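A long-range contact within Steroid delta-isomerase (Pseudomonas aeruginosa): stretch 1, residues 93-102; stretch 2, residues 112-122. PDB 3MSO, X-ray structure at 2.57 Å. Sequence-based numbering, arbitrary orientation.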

ATOM      1  N   GLU B  93     -13.078 -10.986  -2.966  1.00 76.40           N
ATOM      2  CA  GLU B  93     -12.927 -11.984  -1.903  1.00 76.33           C
ATOM      3  C   GLU B  93     -12.663 -11.314  -0.552  1.00 76.87           C
ATOM      4  O   GLU B  93     -12.833 -11.954   0.493  1.00 76.35           O
ATOM      5  CB  GLU B  93     -11.737 -12.894  -2.222  1.00 79.10           C
ATOM      6  N   ARG B  94     -12.211 -10.035  -0.582  1.00 69.84           N
ATOM      7  CA  ARG B  94     -11.831  -9.300   0.609  1.00 65.67           C
ATOM      8  C   ARG B  94     -12.957  -8.724   1.399  1.00 66.15           C
ATOM      9  O   ARG B  94     -13.612  -7.761   1.003  1.00 65.14           O
ATOM     10  CB  ARG B  94     -10.682  -8.317   0.357  1.00 63.09           C
ATOM     11  CG  ARG B  94      -9.308  -8.890   0.728  1.00 72.29           C
ATOM     12  CD  ARG B  94      -9.033 -10.205   0.033  1.00 83.77           C
ATOM     13  NE  ARG B  94      -7.794 -10.840   0.475  1.00 90.85           N
ATOM     14  CZ  ARG B  94      -6.666 -10.832  -0.217  1.00106.95           C
ATOM     15  NH1 ARG B  94      -6.601 -10.200  -1.385  1.00 92.04           N
ATOM     16  NH2 ARG B  94      -5.592 -11.451   0.249  1.00 96.71           N
ATOM     17  N   GLU B  95     -13.187  -9.371   2.524  1.00 60.90           N
ATOM     18  CA  GLU B  95     -14.182  -8.999   3.503  1.00 58.77           C
ATOM     19  C   GLU B  95     -13.629  -7.787   4.253  1.00 57.30           C
ATOM     20  O   GLU B  95     -12.474  -7.806   4.649  1.00 57.76           O
ATOM     21  CB  GLU B  95     -14.400 -10.204   4.439  1.00 61.28           C
ATOM     22  CG  GLU B  95     -15.783 -10.274   5.045  1.00 69.26           C
ATOM     23  CD  GLU B  95     -16.884 -10.543   4.045  1.00 83.31           C
ATOM     24  OE1 GLU B  95     -17.027 -11.712   3.619  1.00 73.00           O
ATOM     25  OE2 GLU B  95     -17.603  -9.582   3.689  1.00 84.19           O
ATOM     26  N   LEU B  96     -14.376  -6.697   4.363  1.00 49.80           N
ATOM     27  CA  LEU B  96     -13.807  -5.560   5.083  1.00 46.01           C
ATOM     28  C   LEU B  96     -14.750  -4.898   6.088  1.00 48.93           C
ATOM     29  O   LEU B  96     -15.962  -5.121   6.101  1.00 47.02           O
ATOM     30  CB  LEU B  96     -13.094  -4.537   4.166  1.00 44.51           C
ATOM     31  CG  LEU B  96     -13.959  -3.740   3.195  1.00 49.32           C
ATOM     32  CD1 LEU B  96     -14.607  -2.481   3.859  1.00 48.10           C
ATOM     33  CD2 LEU B  96     -13.167  -3.330   1.994  1.00 51.65           C
ATOM     34  N   LYS B  97     -14.156  -4.039   6.897  1.00 45.79           N
ATOM     35  CA  LYS B  97     -14.811  -3.298   7.954  1.00 44.52           C
ATOM     36  C   LYS B  97     -14.334  -1.859   7.852  1.00 46.23           C
ATOM     37  O   LYS B  97     -13.158  -1.625   7.512  1.00 46.22           O
ATOM     38  CB  LYS B  97     -14.344  -3.918   9.267  1.00 47.67           C
ATOM     39  CG  LYS B  97     -15.306  -3.808  10.378  1.00 57.81           C
ATOM     40  CD  LYS B  97     -16.606  -4.559  10.203  1.00 52.50           C
ATOM     41  CE  LYS B  97     -17.580  -3.788  11.061  1.00 45.56           C
ATOM     42  NZ  LYS B  97     -17.032  -3.558  12.442  1.00 48.11           N
ATOM     43  N   GLY B  98     -15.234  -0.912   8.083  1.00 39.39           N
ATOM     44  CA  GLY B  98     -14.867   0.491   7.958  1.00 37.63           C
ATOM     45  C   GLY B  98     -15.732   1.484   8.690  1.00 41.88           C
ATOM     46  O   GLY B  98     -16.752   1.119   9.279  1.00 41.27           O
ATOM     47  N   ILE B  99     -15.317   2.767   8.635  1.00 38.39           N
ATOM     48  CA  ILE B  99     -16.045   3.895   9.210  1.00 37.27           C
ATOM     49  C   ILE B  99     -16.097   5.094   8.274  1.00 42.76           C
ATOM     50  O   ILE B  99     -15.124   5.401   7.609  1.00 43.23           O
ATOM     51  CB  ILE B  99     -15.558   4.335  10.631  1.00 39.91           C
ATOM     52  CG1 ILE B  99     -14.080   4.791  10.648  1.00 41.59           C
ATOM     53  CG2 ILE B  99     -15.858   3.290  11.691  1.00 40.02           C
ATOM     54  CD1 ILE B  99     -13.785   6.015  11.593  1.00 49.18           C
ATOM     55  N   ASP B 100     -17.239   5.789   8.246  1.00 41.48           N
ATOM     56  CA  ASP B 100     -17.396   7.078   7.571  1.00 41.10           C
ATOM     57  C   ASP B 100     -17.448   8.021   8.773  1.00 42.86           C
ATOM     58  O   ASP B 100     -18.359   7.878   9.600  1.00 45.39           O
ATOM     59  CB  ASP B 100     -18.726   7.173   6.783  1.00 42.96           C
ATOM     60  CG  ASP B 100     -18.773   6.347   5.514  1.00 48.83           C
ATOM     61  OD1 ASP B 100     -17.737   6.255   4.830  1.00 52.57           O
ATOM     62  OD2 ASP B 100     -19.869   5.836   5.174  1.00 48.03           O
HETATM   63  N   MSE B 101     -16.426   8.875   8.949  1.00 34.55           N
HETATM   64  CA  MSE B 101     -16.397   9.843  10.047  1.00 33.47           C
HETATM   65  C   MSE B 101     -16.672  11.220   9.448  1.00 42.14           C
HETATM   66  O   MSE B 101     -15.788  11.834   8.856  1.00 45.50           O
HETATM   67  CB  MSE B 101     -15.093   9.790  10.855  1.00 34.06           C
HETATM   68  CG  MSE B 101     -15.058  10.793  12.029  1.00 38.18           C
HETATM   69 SE   MSE B 101     -13.941  10.179  13.512  0.75 42.68          SE
HETATM   70  CE  MSE B 101     -12.290   9.908  12.600  1.00 38.59           C
ATOM     71  N   ILE B 102     -17.924  11.664   9.581  1.00 38.53           N
ATOM     72  CA  ILE B 102     -18.436  12.901   8.998  1.00 40.02           C
ATOM     73  C   ILE B 102     -18.566  14.033  10.023  1.00 48.41           C
ATOM     74  O   ILE B 102     -19.212  13.854  11.067  1.00 49.30           O
ATOM     75  CB  ILE B 102     -19.816  12.638   8.274  1.00 42.28           C
ATOM     76  CG1 ILE B 102     -19.807  11.319   7.423  1.00 40.69           C
ATOM     77  CG2 ILE B 102     -20.288  13.869   7.470  1.00 43.27           C
ATOM     78  CD1 ILE B 102     -21.122  10.863   6.932  1.00 38.67           C
ATOM     79  N   ASP B 112     -15.960  17.775   6.467  1.00 47.09           N
ATOM     80  CA  ASP B 112     -14.882  16.800   6.525  1.00 46.55           C
ATOM     81  C   ASP B 112     -15.470  15.367   6.455  1.00 50.09           C
ATOM     82  O   ASP B 112     -16.378  15.019   7.208  1.00 49.55           O
ATOM     83  CB  ASP B 112     -14.042  17.014   7.800  1.00 48.79           C
ATOM     84  CG  ASP B 112     -12.685  16.333   7.797  1.00 67.74           C
ATOM     85  OD1 ASP B 112     -12.610  15.154   8.207  1.00 68.48           O
ATOM     86  OD2 ASP B 112     -11.692  16.997   7.450  1.00 78.81           O
ATOM     87  N   PHE B 113     -14.969  14.564   5.525  1.00 45.43           N
ATOM     88  CA  PHE B 113     -15.408  13.198   5.359  1.00 43.60           C
ATOM     89  C   PHE B 113     -14.157  12.348   5.363  1.00 48.10           C
ATOM     90  O   PHE B 113     -13.386  12.358   4.396  1.00 48.71           O
ATOM     91  CB  PHE B 113     -16.170  13.034   4.046  1.00 46.10           C
ATOM     92  CG  PHE B 113     -17.098  11.842   3.997  1.00 47.18           C
ATOM     93  CD1 PHE B 113     -16.603  10.544   4.117  1.00 47.79           C
ATOM     94  CD2 PHE B 113     -18.458  12.008   3.753  1.00 49.25           C
ATOM     95  CE1 PHE B 113     -17.455   9.442   4.038  1.00 47.22           C
ATOM     96  CE2 PHE B 113     -19.310  10.901   3.677  1.00 50.59           C
ATOM     97  CZ  PHE B 113     -18.798   9.625   3.809  1.00 46.88           C
ATOM     98  N   GLU B 114     -13.949  11.622   6.471  1.00 42.98           N
ATOM     99  CA  GLU B 114     -12.791  10.771   6.706  1.00 41.08           C
ATOM    100  C   GLU B 114     -13.191   9.307   6.743  1.00 42.77           C
ATOM    101  O   GLU B 114     -14.078   8.921   7.503  1.00 42.29           O
ATOM    102  CB  GLU B 114     -12.133  11.211   8.002  1.00 42.16           C
ATOM    103  CG  GLU B 114     -10.813  10.556   8.318  1.00 49.14           C
ATOM    104  CD  GLU B 114     -10.120  11.144   9.532  1.00 58.11           C
ATOM    105  OE1 GLU B 114     -10.678  12.075  10.157  1.00 49.83           O
ATOM    106  OE2 GLU B 114      -9.021  10.654   9.868  1.00 38.28           O
ATOM    107  N   VAL B 115     -12.549   8.493   5.898  1.00 39.34           N
ATOM    108  CA  VAL B 115     -12.826   7.052   5.822  1.00 38.50           C
ATOM    109  C   VAL B 115     -11.621   6.253   6.338  1.00 39.72           C
ATOM    110  O   VAL B 115     -10.483   6.628   6.072  1.00 39.76           O
ATOM    111  CB  VAL B 115     -13.231   6.629   4.374  1.00 43.26           C
ATOM    112  CG1 VAL B 115     -13.508   5.127   4.274  1.00 42.92           C
ATOM    113  CG2 VAL B 115     -14.434   7.426   3.880  1.00 43.59           C
HETATM  114  N   MSE B 116     -11.879   5.178   7.103  1.00 33.70           N
HETATM  115  CA  MSE B 116     -10.865   4.205   7.570  1.00 31.99           C
HETATM  116  C   MSE B 116     -11.423   2.805   7.267  1.00 41.98           C
HETATM  117  O   MSE B 116     -12.629   2.566   7.375  1.00 41.73           O
HETATM  118  CB  MSE B 116     -10.560   4.308   9.063  1.00 31.65           C
HETATM  119  CG  MSE B 116     -10.151   5.695   9.506  1.00 34.39           C
HETATM  120 SE   MSE B 116      -9.450   5.671  11.298  0.75 35.53          SE
HETATM  121  CE  MSE B 116      -9.498   7.589  11.601  1.00 31.37           C
ATOM    122  N   VAL B 117     -10.545   1.906   6.858  1.00 41.27           N
ATOM    123  CA  VAL B 117     -10.893   0.539   6.502  1.00 41.00           C
ATOM    124  C   VAL B 117      -9.896  -0.388   7.196  1.00 46.31           C
ATOM    125  O   VAL B 117      -8.755   0.007   7.442  1.00 47.80           O
ATOM    126  CB  VAL B 117     -10.955   0.385   4.937  1.00 43.42           C
ATOM    127  CG1 VAL B 117     -10.751  -1.063   4.480  1.00 43.67           C
ATOM    128  CG2 VAL B 117     -12.269   0.948   4.373  1.00 42.10           C
ATOM    129  N   ARG B 118     -10.362  -1.582   7.581  1.00 42.64           N
ATOM    130  CA  ARG B 118      -9.569  -2.671   8.165  1.00 41.32           C
ATOM    131  C   ARG B 118     -10.117  -4.025   7.634  1.00 45.88           C
ATOM    132  O   ARG B 118     -11.317  -4.093   7.328  1.00 45.55           O
ATOM    133  CB  ARG B 118      -9.544  -2.608   9.701  1.00 34.83           C
ATOM    134  CG  ARG B 118     -10.895  -2.825  10.376  1.00 36.00           C
ATOM    135  CD  ARG B 118     -10.711  -3.168  11.843  1.00 37.32           C
ATOM    136  NE  ARG B 118     -10.163  -4.516  12.016  1.00 34.50           N
ATOM    137  CZ  ARG B 118     -10.905  -5.613  12.075  1.00 42.66           C
ATOM    138  NH1 ARG B 118     -12.226  -5.535  11.995  1.00 41.01           N
ATOM    139  NH2 ARG B 118     -10.332  -6.799  12.226  1.00 33.05           N
ATOM    140  N   PRO B 119      -9.304  -5.104   7.516  1.00 44.01           N
ATOM    141  CA  PRO B 119      -7.852  -5.209   7.806  1.00 45.31           C
ATOM    142  C   PRO B 119      -7.001  -4.716   6.639  1.00 51.28           C
ATOM    143  O   PRO B 119      -7.549  -4.239   5.645  1.00 52.81           O
ATOM    144  CB  PRO B 119      -7.671  -6.708   8.061  1.00 48.28           C
ATOM    145  CG  PRO B 119      -8.660  -7.351   7.132  1.00 52.57           C
ATOM    146  CD  PRO B 119      -9.830  -6.382   6.997  1.00 46.26           C
HETATM  147  N   MSE B 120      -5.685  -4.844   6.735  1.00 48.22           N
HETATM  148  CA  MSE B 120      -4.763  -4.452   5.673  1.00 48.39           C
HETATM  149  C   MSE B 120      -5.209  -4.969   4.282  1.00 52.96           C
HETATM  150  O   MSE B 120      -5.291  -4.178   3.346  1.00 52.91           O
HETATM  151  CB  MSE B 120      -3.353  -4.959   6.009  1.00 52.19           C
HETATM  152  CG  MSE B 120      -2.367  -4.792   4.863  1.00 60.54           C
HETATM  153 SE   MSE B 120      -2.006  -2.930   4.511  0.75 68.37          SE
HETATM  154  CE  MSE B 120      -0.465  -2.863   5.736  1.00 65.56           C
ATOM    155  N   SER B 121      -5.505  -6.286   4.167  1.00 49.78           N
ATOM    156  CA  SER B 121      -5.953  -6.977   2.943  1.00 49.93           C
ATOM    157  C   SER B 121      -7.156  -6.293   2.288  1.00 52.53           C
ATOM    158  O   SER B 121      -7.185  -6.166   1.057  1.00 53.15           O
ATOM    159  CB  SER B 121      -6.265  -8.443   3.235  1.00 52.36           C
ATOM    160  OG  SER B 121      -6.936  -8.600   4.476  1.00 59.97           O
ATOM    161  N   GLY B 122      -8.108  -5.848   3.112  1.00 46.37           N
ATOM    162  CA  GLY B 122      -9.299  -5.140   2.662  1.00 45.48           C
ATOM    163  C   GLY B 122      -8.954  -3.775   2.106  1.00 49.57           C
ATOM    164  O   GLY B 122      -9.446  -3.403   1.034  1.00 48.81           O
TER
HETATM  165  O   HOH W   1     -14.420  14.057  10.015  1.00 42.85           O

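Two antiparallel strands, 94-102 and 112-118, pair edge to edge with their N-to-C directions 155° apart, and a helix beginning after Pro119 extends the contact at one end; together the stretches bury 853 Å². Glu93, modelled only to CB, takes no part. Arg94 points toward the start of the helix: its CG lies 3.5 Å from Ser121 O, and Ser121 CB sits over one face of its guanidinium, 4.0 Å from NE, a packing contact rather than a polar one. Glu95 contributes mainly backbone, with its O 3.8 Å from Pro119 CD, while its carboxylate leads away.

Leu96 fills the corner where strand gives way to helix. Its CB is 3.7 Å from Arg118 O, and its CD2 lies 3.8 Å from Gly122 O and 4.1 Å from Val117 CG1. Gly122 suits this close approach, since an ideal CB there would come within 2.9 Å of Leu96 CB. The regular ladder starts at Lys97, whose N donates to Arg118 O (2.9 Å) and whose O accepts from Arg118 N (2.8 Å). Lys97 CB also packs 3.8 Å from Arg118 CG, although the two chain ends find polar partners elsewhere in the structure.

At Gly98 the strands draw closest, its CA 4.2 Å from Val117 CA and 3.1 Å from Met116 O; an ideal CB on Gly98 would clash with that oxygen at 2.9 Å. Ile99 restores the paired hydrogen bonds, from its N to Met116 O (3.0 Å) and from Met116 N to its O (3.3 Å), the longest of the six. The same Ile99 O receives a CA-H...O contact from Val115 CA at 3.3 Å, and Ile99 CG1 packs 3.9 Å from Met116 CB.

Asp100 lies on the other face of the sheet, with Val115 and Phe113. Its OD1 is 3.3 Å from Phe113 CE1, near the plane of the ring and so at its edge, and 3.6 Å from Val115 CG2. Met101, a selenomethionine, forms the straightest pair of hydrogen bonds: Met101 N to Glu114 O (2.8 Å, 166°) and Glu114 N to Met101 O (3.0 Å, 170°). Its CE meets Met116 CE, also of a selenomethionine, at 3.8 Å. A water bridges the strands by donating to Met101 O (2.9 Å) and Asp112 OD1 (2.8 Å). Ile102 closes the contact by placing CG1 over the Phe113 ring, 4.0 Å from the centroid and 19° off the normal, a CH-pi interaction; its CA approaches Asp112 O at 3.5 Å.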